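Local coordinates for hypothetical protein (PDB 1VKB) that probably acts as a gamma-glutamylamine cyclotransferase, releasing 5-oxoproline and a free amine, at residues C47-V55 with P63-K71; V55-P63 with H151-N160. One frame throughout, in Å; residues are numbered along the deposited sequence.

Overall arrangement
Both contacts involve the hairpin of strands 54-57 and 62-66, sharing Val55 and Pro63, but they lie about 18 Å apart, centre to centre, and hold it in different ways. Interaction 1 is the hairpin's own pairing, continued away from its turn: backbone hydrogen bonds with mostly apolar side chains, buried along the strands and more exposed toward Lys71. Interaction 2 joins the turn end to the irregular tail 151-160, farther from the centre of the chain. There side-chain amides and an imidazole, with a single backbone-to-backbone bond, take the place of strand pairing, and a tyrosine and an arginine hold a formate. Trp64 NE1 probably links the two through the carbonyl of Ala57.

Interaction 1 of 2, residues C47-V55 with P63-K71; sequences CTVESFPLV and PWLLYLPGK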
ATOM      1  N   CYS A  47      -3.355   2.907 -10.677  1.00 18.05           N
ATOM      2  CA  CYS A  47      -4.521   3.096  -9.782  1.00 19.22           C
ATOM      3  C   CYS A  47      -5.292   1.802  -9.762  1.00 19.68           C
ATOM      4  O   CYS A  47      -5.341   1.082 -10.767  1.00 19.12           O
ATOM      5  CB  CYS A  47      -5.462   4.154 -10.456  0.50 21.75           C
ATOM      6  SG  CYS A  47      -6.528   5.107  -9.356  0.50 27.78           S
ATOM      7  N   THR A  48      -5.909   1.489  -8.642  1.00 18.31           N
ATOM      8  CA  THR A  48      -6.677   0.261  -8.571  1.00 15.06           C
ATOM      9  C   THR A  48      -7.802   0.343  -9.571  1.00 17.38           C
ATOM     10  O   THR A  48      -8.359   1.424  -9.808  1.00 17.15           O
ATOM     11  CB  THR A  48      -7.201   0.019  -7.148  1.00 16.16           C
ATOM     12  OG1 THR A  48      -7.961   1.146  -6.656  1.00 16.49           O
ATOM     13  CG2 THR A  48      -6.037  -0.140  -6.233  1.00 17.57           C
ATOM     14  N   VAL A  49      -8.114  -0.762 -10.216  1.00 16.45           N
ATOM     15  CA  VAL A  49      -9.264  -0.789 -11.131  1.00 15.82           C
ATOM     16  C   VAL A  49     -10.567  -0.689 -10.356  1.00 16.68           C
ATOM     17  O   VAL A  49     -11.447   0.095 -10.710  1.00 17.08           O
ATOM     18  CB  VAL A  49      -9.227  -2.037 -12.064  1.00 18.66           C
ATOM     19  CG1 VAL A  49     -10.537  -2.220 -12.780  1.00 21.67           C
ATOM     20  CG2 VAL A  49      -8.038  -1.913 -13.053  1.00 19.86           C
ATOM     21  N   GLU A  50     -10.686  -1.478  -9.302  1.00 15.15           N
ATOM     22  CA  GLU A  50     -11.793  -1.375  -8.361  1.00 18.49           C
ATOM     23  C   GLU A  50     -11.571  -0.208  -7.400  1.00 19.51           C
ATOM     24  O   GLU A  50     -10.433   0.185  -7.138  1.00 16.06           O
ATOM     25  CB  GLU A  50     -11.955  -2.682  -7.590  1.00 17.83           C
ATOM     26  CG  GLU A  50     -13.127  -2.669  -6.607  1.00 24.16           C
ATOM     27  CD  GLU A  50     -14.497  -2.417  -7.245  1.00 28.08           C
ATOM     28  OE1 GLU A  50     -14.883  -1.222  -7.496  1.00 26.28           O
ATOM     29  OE2 GLU A  50     -15.208  -3.445  -7.447  1.00 32.46           O
ATOM     30  N   SER A  51     -12.661   0.376  -6.903  1.00 17.82           N
ATOM     31  CA  SER A  51     -12.529   1.444  -5.880  1.00 17.50           C
ATOM     32  C   SER A  51     -12.462   0.815  -4.494  1.00 15.27           C
ATOM     33  O   SER A  51     -13.148  -0.183  -4.222  1.00 14.90           O
ATOM     34  CB  SER A  51     -13.648   2.455  -5.992  0.65 18.92           C
ATOM     35  OG  SER A  51     -14.870   1.827  -5.820  0.65 23.81           O
ATOM     36  N   PHE A  52     -11.685   1.419  -3.599  1.00 16.69           N
ATOM     37  CA  PHE A  52     -11.631   0.996  -2.191  1.00 15.13           C
ATOM     38  C   PHE A  52     -11.514   2.253  -1.342  1.00 15.31           C
ATOM     39  O   PHE A  52     -10.901   3.216  -1.811  1.00 17.23           O
ATOM     40  CB  PHE A  52     -10.364   0.177  -1.926  1.00 17.07           C
ATOM     41  CG  PHE A  52     -10.303  -1.094  -2.700  1.00 16.23           C
ATOM     42  CD1 PHE A  52     -10.892  -2.232  -2.203  1.00 19.43           C
ATOM     43  CD2 PHE A  52      -9.702  -1.129  -3.953  1.00 16.25           C
ATOM     44  CE1 PHE A  52     -10.874  -3.416  -2.920  1.00 21.85           C
ATOM     45  CE2 PHE A  52      -9.666  -2.309  -4.673  1.00 17.13           C
ATOM     46  CZ  PHE A  52     -10.253  -3.461  -4.160  1.00 16.00           C
ATOM     47  N   PRO A  53     -11.992   2.241  -0.083  1.00 16.59           N
ATOM     48  CA  PRO A  53     -11.667   3.322   0.843  1.00 14.67           C
ATOM     49  C   PRO A  53     -10.223   3.298   1.280  1.00 14.57           C
ATOM     50  O   PRO A  53      -9.712   2.243   1.688  1.00 17.52           O
ATOM     51  CB  PRO A  53     -12.605   3.064   2.052  1.00 13.35           C
ATOM     52  CG  PRO A  53     -13.604   2.096   1.562  1.00 17.22           C
ATOM     53  CD  PRO A  53     -12.852   1.238   0.567  1.00 15.42           C
ATOM     54  N   LEU A  54      -9.564   4.460   1.248  1.00 13.39           N
ATOM     55  CA  LEU A  54      -8.223   4.628   1.788  1.00 12.32           C
ATOM     56  C   LEU A  54      -8.313   5.632   2.888  1.00 14.93           C
ATOM     57  O   LEU A  54      -8.682   6.793   2.634  1.00 14.01           O
ATOM     58  CB  LEU A  54      -7.259   5.118   0.709  1.00 12.45           C
ATOM     59  CG  LEU A  54      -5.869   5.554   1.104  1.00 14.46           C
ATOM     60  CD1 LEU A  54      -5.167   4.376   1.848  1.00 17.76           C
ATOM     61  CD2 LEU A  54      -5.046   6.108  -0.066  1.00 17.79           C
ATOM     62  N   VAL A  55      -8.007   5.199   4.101  1.00 14.47           N
ATOM     63  CA  VAL A  55      -8.158   6.044   5.267  1.00 14.80           C
ATOM     64  C   VAL A  55      -6.820   6.153   6.003  1.00 17.12           C
ATOM     65  O   VAL A  55      -6.009   5.249   5.987  1.00 15.98           O
ATOM     66  CB  VAL A  55      -9.256   5.522   6.251  1.00 14.69           C
ATOM     67  CG1 VAL A  55     -10.645   5.516   5.612  1.00 17.02           C
ATOM     68  CG2 VAL A  55      -8.949   4.122   6.785  1.00 14.41           C
ATOM     69  N   PRO A  63      -1.841   4.702   6.817  1.00 14.74           N
ATOM     70  CA  PRO A  63      -2.784   4.525   5.743  1.00 14.84           C
ATOM     71  C   PRO A  63      -3.248   3.078   5.600  1.00 15.36           C
ATOM     72  O   PRO A  63      -2.436   2.131   5.600  1.00 16.03           O
ATOM     73  CB  PRO A  63      -1.992   4.941   4.515  1.00 14.47           C
ATOM     74  CG  PRO A  63      -0.570   4.494   4.814  1.00 16.30           C
ATOM     75  CD  PRO A  63      -0.457   4.782   6.316  1.00 15.08           C
ATOM     76  N   TRP A  64      -4.550   2.921   5.426  1.00 13.78           N
ATOM     77  CA  TRP A  64      -5.168   1.606   5.294  1.00 13.86           C
ATOM     78  C   TRP A  64      -6.101   1.578   4.128  1.00 15.25           C
ATOM     79  O   TRP A  64      -7.054   2.367   4.076  1.00 16.12           O
ATOM     80  CB  TRP A  64      -5.978   1.253   6.546  1.00 13.84           C
ATOM     81  CG  TRP A  64      -5.319   1.520   7.886  1.00 13.26           C
ATOM     82  CD1 TRP A  64      -5.290   2.683   8.566  1.00 16.36           C
ATOM     83  CD2 TRP A  64      -4.691   0.535   8.750  1.00 11.29           C
ATOM     84  NE1 TRP A  64      -4.661   2.513   9.789  1.00 17.53           N
ATOM     85  CE2 TRP A  64      -4.284   1.203   9.916  1.00 12.96           C
ATOM     86  CE3 TRP A  64      -4.414  -0.822   8.634  1.00 15.27           C
ATOM     87  CZ2 TRP A  64      -3.610   0.550  10.957  1.00 15.34           C
ATOM     88  CZ3 TRP A  64      -3.750  -1.464   9.673  1.00 16.90           C
ATOM     89  CH2 TRP A  64      -3.366  -0.773  10.811  1.00 15.50           C
ATOM     90  N   LEU A  65      -5.877   0.630   3.217  1.00 14.16           N
ATOM     91  CA  LEU A  65      -6.793   0.375   2.125  1.00 14.61           C
ATOM     92  C   LEU A  65      -7.797  -0.688   2.599  1.00 15.39           C
ATOM     93  O   LEU A  65      -7.447  -1.882   2.788  1.00 15.05           O
ATOM     94  CB  LEU A  65      -6.035  -0.080   0.871  1.00 14.19           C
ATOM     95  CG  LEU A  65      -6.829  -0.030  -0.434  1.00 16.80           C
ATOM     96  CD1 LEU A  65      -7.173   1.425  -0.772  1.00 27.35           C
ATOM     97  CD2 LEU A  65      -6.001  -0.630  -1.552  1.00 17.77           C
ATOM     98  N   LEU A  66      -9.022  -0.224   2.881  1.00 15.31           N
ATOM     99  CA  LEU A  66     -10.037  -1.071   3.485  1.00 14.80           C
ATOM    100  C   LEU A  66     -10.606  -1.985   2.417  1.00 16.41           C
ATOM    101  O   LEU A  66     -10.919  -1.537   1.319  1.00 17.67           O
ATOM    102  CB  LEU A  66     -11.122  -0.268   4.155  1.00 15.66           C
ATOM    103  CG  LEU A  66     -10.722   0.854   5.066  1.00 13.18           C
ATOM    104  CD1 LEU A  66     -11.956   1.487   5.707  1.00 17.81           C
ATOM    105  CD2 LEU A  66      -9.728   0.342   6.088  1.00 13.95           C
ATOM    106  N   TYR A  67     -10.784  -3.258   2.751  1.00 17.03           N
ATOM    107  CA  TYR A  67     -11.253  -4.221   1.761  1.00 17.95           C
ATOM    108  C   TYR A  67     -12.784  -4.150   1.655  1.00 21.31           C
ATOM    109  O   TYR A  67     -13.507  -4.996   2.187  1.00 17.53           O
ATOM    110  CB  TYR A  67     -10.750  -5.640   2.035  1.00 19.35           C
ATOM    111  CG  TYR A  67     -11.003  -6.474   0.812  1.00 22.57           C
ATOM    112  CD1 TYR A  67     -10.222  -6.323  -0.324  1.00 21.87           C
ATOM    113  CD2 TYR A  67     -12.134  -7.282   0.732  1.00 30.13           C
ATOM    114  CE1 TYR A  67     -10.504  -7.017  -1.487  1.00 23.95           C
ATOM    115  CE2 TYR A  67     -12.432  -7.985  -0.436  1.00 27.80           C
ATOM    116  CZ  TYR A  67     -11.620  -7.841  -1.541  1.00 32.95           C
ATOM    117  OH  TYR A  67     -11.905  -8.556  -2.702  1.00 33.59           O
ATOM    118  N   LEU A  68     -13.236  -3.109   0.972  1.00 18.02           N
ATOM    119  CA  LEU A  68     -14.620  -2.844   0.683  1.00 18.95           C
ATOM    120  C   LEU A  68     -14.734  -2.438  -0.782  1.00 19.64           C
ATOM    121  O   LEU A  68     -14.911  -1.234  -1.115  1.00 16.73           O
ATOM    122  CB  LEU A  68     -15.117  -1.712   1.577  1.00 23.97           C
ATOM    123  CG  LEU A  68     -15.229  -2.108   3.061  1.00 26.79           C
ATOM    124  CD1 LEU A  68     -15.244  -0.899   3.929  1.00 27.52           C
ATOM    125  CD2 LEU A  68     -16.492  -2.943   3.271  1.00 27.40           C
ATOM    126  N   PRO A  69     -14.565  -3.413  -1.671  1.00 18.38           N
ATOM    127  CA  PRO A  69     -14.556  -3.117  -3.087  1.00 18.82           C
ATOM    128  C   PRO A  69     -15.826  -2.403  -3.521  1.00 20.98           C
ATOM    129  O   PRO A  69     -16.928  -2.777  -3.088  1.00 18.69           O
ATOM    130  CB  PRO A  69     -14.361  -4.486  -3.756  1.00 22.72           C
ATOM    131  CG  PRO A  69     -14.548  -5.482  -2.712  1.00 22.43           C
ATOM    132  CD  PRO A  69     -14.298  -4.827  -1.394  1.00 22.34           C
ATOM    133  N   GLY A  70     -15.656  -1.338  -4.311  1.00 18.80           N
ATOM    134  CA  GLY A  70     -16.765  -0.574  -4.864  1.00 20.68           C
ATOM    135  C   GLY A  70     -17.171   0.586  -3.983  1.00 21.04           C
ATOM    136  O   GLY A  70     -18.056   1.298  -4.356  1.00 22.04           O
ATOM    137  N   LYS A  71     -16.527   0.763  -2.828  1.00 17.14           N
ATOM    138  CA  LYS A  71     -16.680   1.949  -2.004  1.00 19.95           C
ATOM    139  C   LYS A  71     -15.448   2.844  -2.163  1.00 19.51           C
ATOM    140  O   LYS A  71     -14.358   2.368  -2.489  1.00 19.34           O
ATOM    141  CB  LYS A  71     -16.855   1.563  -0.538  1.00 18.68           C
ATOM    142  CG  LYS A  71     -18.148   0.777  -0.255  1.00 24.52           C
ATOM    143  CD  LYS A  71     -19.361   1.534  -0.754  1.00 35.90           C
ATOM    144  CE  LYS A  71     -20.655   1.024  -0.117  1.00 46.27           C
ATOM    145  NZ  LYS A  71     -21.861   1.821  -0.565  1.00 50.76           N
TER
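Phe52 meets the 63-71 segment with its CB and the CD1-CE1 side of its ring. CB rests on Leu65 CD1 at 3.6 Å, while chi1 of -63° sets CG beside the backbone N and carries the ring along the returning chain. There the ring turns its edge to the carbonyl of Leu66, and CE1 reaches Pro69 CB at 3.7 Å. The Tyr67 ring meets it obliquely, the two planes 36° apart. A flat, wholly apolar ring suits this place, where Leu105 of strand 101-109 also touches it. Cut back to an alanine, the residue would probably leave Pro69 and the Tyr67 ring without their apolar partner and open a gap beside Leu66.

Pro53 crosses Leu68 at about a right angle, its CD 3.9 Å from Leu68 CB, and gives its carbonyl to the Leu66 amide (O to N 2.8 Å). Two residues on, the branched Val55 sets CG2 across Leu66 CD2, 3.9 Å away. Farther out, Ser51 O accepts from Gly70 N at 2.8 Å. Gly70 follows Pro69 in a type II turn, where its positive phi favours glycine.

Val55 and Trp64 form a hydrogen-bonded antiparallel pair, Val55 N to Trp64 O at 3.0 Å and Trp64 N to Val55 O at 2.8 Å. This is the ladder of a beta hairpin, whose strand 62-66 runs parallel to strand 121-129 in the mixed sheet of the gamma-glutamyl cyclotransferase-like fold.

Interaction 2 of 2, residues V55-P63 with H151-N160; sequences VIAGEHNIP and HGLRYNPREN. With FMT (formic acid), chain B.
His60 and Asn156 meet through their first torsions: the imidazole of His60 stands beside its own backbone N (chi1 -59°), and the amide of Asn156 sits between backbone N and carbonyl carbon (chi1 65°). The two groups cross at about a right angle, their planes 58° apart. His60 ND1 donates to Asn156 OD1 at 3.0 Å, somewhat out of the ring plane. The other end of the amide, ND2, gives a hydrogen to Glu59 O at 3.2 Å, arriving in the carbonyl plane on a lone pair. These two bonds fix the amide's rotation, and asparagine suits the place by donating and accepting at once; the backbone bond from Asn156 N to His60 O (3.0 Å) pins the chain beside it. Arg158 CA lies over one face of the His60 ring.

Asn61, whose positive phi an asparagine tolerates well, sends ND2 to Arg154 O (2.9 Å), and a water joins its carbonyl to that of Leu153. Farther along, Ile56 CD1 sits over the centre of the His151 ring in a CH-pi contact, 3.4 Å from the centroid. That ring is held by Leu153 N at ND1 and by Asp146 O at NE2.

Ile62 lays CG1 at the edge of the Tyr155 ring, and its CD1 faces a bound formate. Tyr155 OH donates to formate O2 at 2.6 Å; Arg158 adds NE to O2 at 2.8 Å and NH2 to O1 at 2.6 Å. The formate probably came from the crystallisation liquor, yet this three-bond grip, two of them from the guanidinium, is consistent with a pocket able to receive a carboxylate.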
ATOM      1  N   VAL A  55      -8.007   5.199   4.101  1.00 14.47           N
ATOM      2  CA  VAL A  55      -8.158   6.044   5.267  1.00 14.80           C
ATOM      3  C   VAL A  55      -6.820   6.153   6.003  1.00 17.12           C
ATOM      4  O   VAL A  55      -6.009   5.249   5.987  1.00 15.98           O
ATOM      5  CB  VAL A  55      -9.256   5.522   6.251  1.00 14.69           C
ATOM      6  CG1 VAL A  55     -10.645   5.516   5.612  1.00 17.02           C
ATOM      7  CG2 VAL A  55      -8.949   4.122   6.785  1.00 14.41           C
ATOM      8  N   ILE A  56      -6.644   7.280   6.675  1.00 14.26           N
ATOM      9  CA  ILE A  56      -5.497   7.521   7.532  1.00 14.97           C
ATOM     10  C   ILE A  56      -6.017   7.457   8.943  1.00 13.52           C
ATOM     11  O   ILE A  56      -6.831   8.306   9.375  1.00 12.49           O
ATOM     12  CB  ILE A  56      -4.872   8.885   7.213  1.00 14.84           C
ATOM     13  CG1 ILE A  56      -4.338   8.928   5.776  1.00 14.85           C
ATOM     14  CG2 ILE A  56      -3.722   9.130   8.152  1.00 13.26           C
ATOM     15  CD1 ILE A  56      -3.916  10.315   5.332  1.00 18.27           C
ATOM     16  N   ALA A  57      -5.599   6.431   9.665  1.00 13.25           N
ATOM     17  CA  ALA A  57      -6.329   6.066  10.865  1.00 15.33           C
ATOM     18  C   ALA A  57      -5.459   5.478  11.956  1.00 16.00           C
ATOM     19  O   ALA A  57      -4.388   4.912  11.710  1.00 15.80           O
ATOM     20  CB  ALA A  57      -7.451   5.094  10.502  1.00 17.01           C
ATOM     21  N   GLY A  58      -5.958   5.572  13.173  1.00 13.71           N
ATOM     22  CA  GLY A  58      -5.262   5.037  14.325  1.00 17.56           C
ATOM     23  C   GLY A  58      -4.233   6.009  14.874  1.00 16.62           C
ATOM     24  O   GLY A  58      -3.970   7.058  14.299  1.00 14.72           O
ATOM     25  N   GLU A  59      -3.637   5.633  16.010  1.00 18.03           N
ATOM     26  CA  GLU A  59      -2.743   6.524  16.699  1.00 20.02           C
ATOM     27  C   GLU A  59      -1.472   6.840  15.943  1.00 18.59           C
ATOM     28  O   GLU A  59      -0.819   7.866  16.205  1.00 20.79           O
ATOM     29  CB  GLU A  59      -2.383   5.943  18.079  1.00 22.33           C
ATOM     30  CG  GLU A  59      -3.612   5.770  18.953  1.00 35.87           C
ATOM     31  CD  GLU A  59      -3.682   6.720  20.127  1.00 54.10           C
ATOM     32  OE1 GLU A  59      -3.137   7.848  20.061  1.00 61.44           O
ATOM     33  OE2 GLU A  59      -4.302   6.315  21.131  1.00 61.98           O
ATOM     34  N   HIS A  60      -1.097   5.999  14.995  1.00 17.83           N
ATOM     35  CA  HIS A  60       0.101   6.223  14.188  1.00 17.95           C
ATOM     36  C   HIS A  60      -0.158   6.914  12.864  1.00 15.30           C
ATOM     37  O   HIS A  60       0.783   7.144  12.100  1.00 17.05           O
ATOM     38  CB  HIS A  60       0.783   4.887  13.917  1.00 18.37           C
ATOM     39  CG  HIS A  60       1.158   4.195  15.172  1.00 18.30           C
ATOM     40  ND1 HIS A  60       2.137   4.691  15.994  1.00 24.28           N
ATOM     41  CD2 HIS A  60       0.596   3.153  15.826  1.00 24.71           C
ATOM     42  CE1 HIS A  60       2.206   3.950  17.089  1.00 29.36           C
ATOM     43  NE2 HIS A  60       1.281   3.004  17.007  1.00 27.52           N
ATOM     44  N   ASN A  61      -1.404   7.268  12.612  1.00 16.74           N
ATOM     45  CA  ASN A  61      -1.775   7.864  11.330  1.00 13.27           C
ATOM     46  C   ASN A  61      -1.281   7.011  10.145  1.00 12.95           C
ATOM     47  O   ASN A  61      -0.707   7.495   9.158  1.00 16.46           O
ATOM     48  CB  ASN A  61      -1.252   9.301  11.231  1.00 13.50           C
ATOM     49  CG  ASN A  61      -1.796  10.195  12.336  1.00 16.15           C
ATOM     50  OD1 ASN A  61      -2.890   9.963  12.862  1.00 16.01           O
ATOM     51  ND2 ASN A  61      -1.027  11.229  12.710  1.00 14.77           N
ATOM     52  N   ILE A  62      -1.584   5.735  10.223  1.00 14.31           N
ATOM     53  CA  ILE A  62      -1.236   4.760   9.176  1.00 14.45           C
ATOM     54  C   ILE A  62      -2.277   4.808   8.057  1.00 16.34           C
ATOM     55  O   ILE A  62      -3.477   4.963   8.319  1.00 14.36           O
ATOM     56  CB  ILE A  62      -1.170   3.373   9.812  1.00 13.18           C
ATOM     57  CG1 ILE A  62       0.164   3.278  10.574  1.00 16.83           C
ATOM     58  CG2 ILE A  62      -1.175   2.299   8.781  1.00 16.83           C
ATOM     59  CD1 ILE A  62       0.210   2.081  11.524  1.00 21.73           C
ATOM     60  N   PRO A  63      -1.841   4.702   6.817  1.00 14.74           N
ATOM     61  CA  PRO A  63      -2.784   4.525   5.743  1.00 14.84           C
ATOM     62  C   PRO A  63      -3.248   3.078   5.600  1.00 15.36           C
ATOM     63  O   PRO A  63      -2.436   2.131   5.600  1.00 16.03           O
ATOM     64  CB  PRO A  63      -1.992   4.941   4.515  1.00 14.47           C
ATOM     65  CG  PRO A  63      -0.570   4.494   4.814  1.00 16.30           C
ATOM     66  CD  PRO A  63      -0.457   4.782   6.316  1.00 15.08           C
ATOM     67  N   HIS A 151      -4.492  16.943   5.117  1.00 15.16           N
ATOM     68  CA  HIS A 151      -5.182  16.311   6.257  1.00 17.07           C
ATOM     69  C   HIS A 151      -4.482  16.522   7.618  1.00 17.04           C
ATOM     70  O   HIS A 151      -5.106  16.368   8.692  1.00 17.99           O
ATOM     71  CB  HIS A 151      -5.350  14.813   6.006  1.00 15.54           C
ATOM     72  CG  HIS A 151      -4.077  14.121   5.626  1.00 18.07           C
ATOM     73  ND1 HIS A 151      -3.053  13.889   6.524  1.00 15.41           N
ATOM     74  CD2 HIS A 151      -3.631  13.688   4.420  1.00 18.34           C
ATOM     75  CE1 HIS A 151      -2.053  13.295   5.890  1.00 19.98           C
ATOM     76  NE2 HIS A 151      -2.375  13.182   4.610  1.00 15.12           N
ATOM     77  N   GLY A 152      -3.190  16.851   7.581  1.00 19.02           N
ATOM     78  CA  GLY A 152      -2.402  17.125   8.789  1.00 18.49           C
ATOM     79  C   GLY A 152      -2.028  15.963   9.729  1.00 18.57           C
ATOM     80  O   GLY A 152      -1.568  16.172  10.870  1.00 19.27           O
ATOM     81  N   LEU A 153      -2.204  14.744   9.260  1.00 16.87           N
ATOM     82  CA  LEU A 153      -1.932  13.522  10.009  1.00 16.27           C
ATOM     83  C   LEU A 153      -0.666  12.814   9.501  1.00 17.09           C
ATOM     84  O   LEU A 153      -0.701  11.970   8.618  1.00 16.81           O
ATOM     85  CB  LEU A 153      -3.125  12.596   9.895  1.00 15.50           C
ATOM     86  CG  LEU A 153      -4.430  13.199  10.433  1.00 14.86           C
ATOM     87  CD1 LEU A 153      -5.614  12.307  10.011  1.00 19.04           C
ATOM     88  CD2 LEU A 153      -4.314  13.389  11.946  1.00 19.56           C
ATOM     89  N   ARG A 154       0.458  13.212  10.070  1.00 17.22           N
ATOM     90  CA  ARG A 154       1.747  12.730   9.679  1.00 18.32           C
ATOM     91  C   ARG A 154       1.983  11.379  10.351  1.00 17.44           C
ATOM     92  O   ARG A 154       1.650  11.156  11.541  1.00 15.66           O
ATOM     93  CB  ARG A 154       2.771  13.785  10.106  1.00 23.10           C
ATOM     94  CG  ARG A 154       4.202  13.561   9.667  1.00 33.91           C
ATOM     95  CD  ARG A 154       5.227  14.458  10.442  1.00 30.59           C
ATOM     96  NE  ARG A 154       6.514  14.464   9.789  1.00 33.76           N
ATOM     97  CZ  ARG A 154       7.523  13.629  10.039  1.00 35.84           C
ATOM     98  NH1 ARG A 154       7.458  12.699  10.972  1.00 34.78           N
ATOM     99  NH2 ARG A 154       8.629  13.763   9.337  1.00 34.50           N
ATOM    100  N   TYR A 155       2.550  10.462   9.592  1.00 15.19           N
ATOM    101  CA  TYR A 155       2.850   9.145  10.090  1.00 17.12           C
ATOM    102  C   TYR A 155       3.771   9.196  11.296  1.00 17.60           C
ATOM    103  O   TYR A 155       4.720   9.979  11.328  1.00 18.30           O
ATOM    104  CB  TYR A 155       3.490   8.310   8.988  1.00 19.52           C
ATOM    105  CG  TYR A 155       3.997   6.987   9.469  1.00 16.09           C
ATOM    106  CD1 TYR A 155       3.123   5.919   9.699  1.00 19.44           C
ATOM    107  CD2 TYR A 155       5.363   6.780   9.702  1.00 15.31           C
ATOM    108  CE1 TYR A 155       3.600   4.683  10.092  1.00 17.31           C
ATOM    109  CE2 TYR A 155       5.846   5.534  10.119  1.00 16.30           C
ATOM    110  CZ  TYR A 155       4.971   4.508  10.337  1.00 21.04           C
ATOM    111  OH  TYR A 155       5.448   3.304  10.734  1.00 21.28           O
ATOM    112  N   ASN A 156       3.469   8.387  12.297  1.00 16.88           N
ATOM    113  CA  ASN A 156       4.413   8.221  13.385  1.00 20.85           C
ATOM    114  C   ASN A 156       4.675   6.742  13.614  1.00 20.63           C
ATOM    115  O   ASN A 156       3.803   5.885  13.384  1.00 22.07           O
ATOM    116  CB  ASN A 156       4.038   9.050  14.617  1.00 25.63           C
ATOM    117  CG  ASN A 156       2.781   8.637  15.231  1.00 26.59           C
ATOM    118  OD1 ASN A 156       2.729   7.599  15.900  1.00 36.97           O
ATOM    119  ND2 ASN A 156       1.731   9.432  15.031  1.00 24.91           N
ATOM    120  N   PRO A 157       5.914   6.418  13.978  1.00 18.70           N
ATOM    121  CA  PRO A 157       6.349   5.038  13.968  1.00 17.15           C
ATOM    122  C   PRO A 157       5.737   4.224  15.095  1.00 19.94           C
ATOM    123  O   PRO A 157       5.337   4.749  16.133  1.00 19.01           O
ATOM    124  CB  PRO A 157       7.871   5.139  14.105  1.00 18.63           C
ATOM    125  CG  PRO A 157       8.109   6.381  14.783  1.00 16.42           C
ATOM    126  CD  PRO A 157       6.994   7.325  14.384  1.00 18.04           C
ATOM    127  N   ARG A 158       5.687   2.918  14.862  1.00 22.21           N
ATOM    128  CA  ARG A 158       4.839   2.029  15.652  1.00 28.34           C
ATOM    129  C   ARG A 158       5.086   1.994  17.143  1.00 33.13           C
ATOM    130  O   ARG A 158       4.121   1.824  17.918  1.00 34.75           O
ATOM    131  CB  ARG A 158       4.929   0.619  15.094  1.00 28.20           C
ATOM    132  CG  ARG A 158       4.091   0.470  13.860  1.00 34.61           C
ATOM    133  CD  ARG A 158       4.201  -0.904  13.242  1.00 37.55           C
ATOM    134  NE  ARG A 158       3.844  -0.905  11.826  1.00 38.68           N
ATOM    135  CZ  ARG A 158       3.797  -2.013  11.081  1.00 43.73           C
ATOM    136  NH1 ARG A 158       4.046  -3.206  11.652  1.00 32.49           N
ATOM    137  NH2 ARG A 158       3.489  -1.922   9.778  1.00 31.99           N
ATOM    138  N   GLU A 159       6.344   2.148  17.567  1.00 32.94           N
ATOM    139  CA  GLU A 159       6.664   2.067  18.981  1.00 34.08           C
ATOM    140  C   GLU A 159       6.457   3.357  19.759  1.00 36.81           C
ATOM    141  O   GLU A 159       6.674   3.396  20.985  1.00 36.27           O
ATOM    142  CB  GLU A 159       8.096   1.560  19.176  1.00 39.01           C
ATOM    143  CG  GLU A 159       8.286   0.101  18.768  1.00 39.54           C
ATOM    144  CD  GLU A 159       7.481  -0.862  19.635  1.00 45.15           C
ATOM    145  N   ASN A 160       6.015   4.415  19.074  1.00 35.67           N
ATOM    146  CA  ASN A 160       5.609   5.638  19.767  1.00 36.51           C
ATOM    147  C   ASN A 160       4.327   5.467  20.614  1.00 38.24           C
ATOM    148  O   ASN A 160       3.384   4.793  20.204  1.00 33.37           O
ATOM    149  CB  ASN A 160       5.476   6.790  18.754  1.00 36.21           C
ATOM    150  CG  ASN A 160       6.827   7.343  18.324  1.00 35.40           C
ATOM    151  OD1 ASN A 160       7.905   6.686  18.530  1.00 24.69           O
ATOM    152  ND2 ASN A 160       6.802   8.577  17.753  1.00 21.52           N
TER
HETATM  153  C   FMT B 150       3.362   1.239   9.081  1.00 33.44           C
HETATM  154  O1  FMT B 150       2.611   0.314   8.708  1.00 33.00           O
HETATM  155  O2  FMT B 150       3.798   1.413  10.250  1.00 31.79           O
HETATM  156  O   HOH W   1       0.200   9.548   7.765  1.00 14.73           O